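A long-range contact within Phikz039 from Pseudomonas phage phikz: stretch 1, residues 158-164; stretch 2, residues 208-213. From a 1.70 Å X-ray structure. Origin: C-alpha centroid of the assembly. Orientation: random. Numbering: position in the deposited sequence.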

# COMPACT_ATOMS: atom_id res chain seq x y z
N SER A 158 -16.16 -0.08 0.36
CA SER A 158 -16.11 -0.13 1.82
C SER A 158 -16.70 1.12 2.46
O SER A 158 -16.90 1.16 3.68
CB SER A 158 -14.68 -0.35 2.33
OG SER A 158 -13.85 0.78 2.12
N LYS A 159 -16.99 2.13 1.63
CA LYS A 159 -17.60 3.39 2.09
C LYS A 159 -16.74 4.15 3.08
O LYS A 159 -17.24 4.90 3.93
CB LYS A 159 -18.99 3.14 2.67
CG LYS A 159 -19.84 2.21 1.81
CD LYS A 159 -21.16 1.93 2.48
CE LYS A 159 -21.84 0.77 1.81
NZ LYS A 159 -23.23 0.61 2.32
N VAL A 160 -15.43 3.96 2.97
CA VAL A 160 -14.45 4.59 3.85
C VAL A 160 -13.29 4.96 2.95
O VAL A 160 -12.81 4.11 2.19
CB VAL A 160 -13.95 3.60 4.91
CG1 VAL A 160 -12.79 4.20 5.70
CG2 VAL A 160 -15.06 3.17 5.86
N PRO A 161 -12.83 6.23 3.00
CA PRO A 161 -11.70 6.62 2.14
C PRO A 161 -10.49 5.72 2.38
O PRO A 161 -10.09 5.49 3.53
CB PRO A 161 -11.39 8.06 2.59
CG PRO A 161 -12.69 8.54 3.18
CD PRO A 161 -13.27 7.34 3.87
N MET A 162 -9.92 5.20 1.31
CA MET A 162 -8.75 4.37 1.45
C MET A 162 -7.52 5.27 1.51
O MET A 162 -7.28 6.06 0.60
CB MET A 162 -8.64 3.38 0.28
CG MET A 162 -7.50 2.45 0.44
SD MET A 162 -7.57 1.10 -0.73
CE MET A 162 -6.02 0.34 -0.29
N ILE A 163 -6.76 5.15 2.59
CA ILE A 163 -5.61 6.01 2.82
C ILE A 163 -4.36 5.31 2.31
O ILE A 163 -4.02 4.21 2.76
CB ILE A 163 -5.42 6.30 4.33
CG1 ILE A 163 -6.65 6.99 4.91
CG2 ILE A 163 -4.15 7.11 4.58
CD1 ILE A 163 -6.70 6.95 6.42
N ILE A 164 -3.66 5.95 1.37
CA ILE A 164 -2.43 5.38 0.85
C ILE A 164 -1.24 6.30 1.09
O ILE A 164 -1.30 7.53 0.88
CB ILE A 164 -2.55 5.00 -0.65
CG1 ILE A 164 -2.64 6.25 -1.52
CG2 ILE A 164 -3.76 4.10 -0.89
CD1 ILE A 164 -2.45 5.97 -3.02
N TRP A 208 -9.38 10.84 12.85
CA TRP A 208 -8.37 11.41 11.97
C TRP A 208 -8.41 10.62 10.65
O TRP A 208 -8.46 11.19 9.56
CB TRP A 208 -6.98 11.36 12.64
CG TRP A 208 -5.82 11.43 11.66
CD1 TRP A 208 -5.37 12.55 11.00
CD2 TRP A 208 -5.00 10.34 11.21
NE1 TRP A 208 -4.31 12.20 10.18
CE2 TRP A 208 -4.06 10.87 10.30
CE3 TRP A 208 -4.96 8.97 11.51
CZ2 TRP A 208 -3.10 10.06 9.67
CZ3 TRP A 208 -4.00 8.17 10.88
CH2 TRP A 208 -3.08 8.72 9.98
N ALA A 209 -8.45 9.30 10.77
CA ALA A 209 -8.46 8.42 9.60
C ALA A 209 -9.84 8.41 8.94
O ALA A 209 -9.96 8.37 7.71
CB ALA A 209 -8.05 7.02 10.01
N HIS A 210 -10.90 8.43 9.76
CA HIS A 210 -12.27 8.38 9.26
C HIS A 210 -12.92 9.77 9.25
O HIS A 210 -14.02 9.96 9.77
CB HIS A 210 -13.11 7.40 10.10
CG HIS A 210 -12.66 5.98 10.00
ND1 HIS A 210 -13.08 5.00 10.87
CD2 HIS A 210 -11.81 5.38 9.13
CE1 HIS A 210 -12.52 3.85 10.53
NE2 HIS A 210 -11.74 4.05 9.48
N PHE A 211 -12.22 10.73 8.66
CA PHE A 211 -12.64 12.13 8.64
C PHE A 211 -13.94 12.33 7.85
O PHE A 211 -14.60 13.36 7.97
CB PHE A 211 -11.54 12.96 7.98
CG PHE A 211 -11.11 12.41 6.66
CD1 PHE A 211 -11.80 12.74 5.49
CD2 PHE A 211 -10.06 11.51 6.58
CE1 PHE A 211 -11.43 12.20 4.26
CE2 PHE A 211 -9.69 10.96 5.36
CZ PHE A 211 -10.37 11.32 4.20
N HIS A 212 -14.31 11.34 7.04
CA HIS A 212 -15.50 11.44 6.21
C HIS A 212 -16.77 11.43 7.07
O HIS A 212 -17.85 11.80 6.61
CB HIS A 212 -15.53 10.29 5.20
CG HIS A 212 -15.70 8.95 5.83
ND1 HIS A 212 -14.74 8.38 6.64
CD2 HIS A 212 -16.72 8.07 5.79
CE1 HIS A 212 -15.16 7.20 7.06
NE2 HIS A 212 -16.36 6.99 6.56
N LYS A 213 -16.62 11.01 8.33
CA LYS A 213 -17.75 10.94 9.26
C LYS A 213 -18.25 12.34 9.62
O LYS A 213 -19.39 12.50 10.06
CB LYS A 213 -17.35 10.21 10.55
CG LYS A 213 -17.18 8.69 10.43
CD LYS A 213 -16.28 8.15 11.55
CE LYS A 213 -16.95 8.20 12.92
NZ LYS A 213 -16.09 7.54 13.96
O HOH W 1 -18.50 4.79 6.49
O HOH W 2 -9.85 5.89 6.31

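Segments distant in sequence can pack closely without a single direct hydrogen bond, provided that apolar surfaces fit and water bridges polar atoms across the gap; this contact in Phikz039 is a compact example. Stretch 1 leaves a helix at Lys-159, which has positive phi, and extends into a strand at Ile-163. Stretch 2 leaves its own helix at His-210 and turns through a short 3-10 segment. The touching parts, Lys-159 to Ile-163 and Ala-209 to His-212, run 140° apart end to end, and the backbones stay well separated, the CA atoms of Val-160 and His-210 being 7.0 Å apart; side chains and water occupy the space between them.

Pro-161 is the centrepiece. Its CD lies 3.6 Å from the centroid of the His-212 ring, over the face, in a CH-pi contact suited to the polarized C–H groups beside a proline nitrogen. Its CG meets Phe-211 CZ at 3.8 Å. Val-160 CG1 approaches His-210 CD2 at 3.8 Å, while Ile-163, pointing toward the other stretch, brings CD1 to 3.8 Å from the methyl CB of Ala-209, an apolar contact that suits both.

Two waters complete the join. One donates to Lys-159 O (2.9 Å) and hydrogen-bonds His-212 NE2 (3.1 Å); the other donates to both Pro-161 O and Ala-209 O, each 2.8 Å from the water oxygen. The contact buries 331 Å², both sides summed; Pro-161 gives the largest share, followed by His-212 and Ile-163.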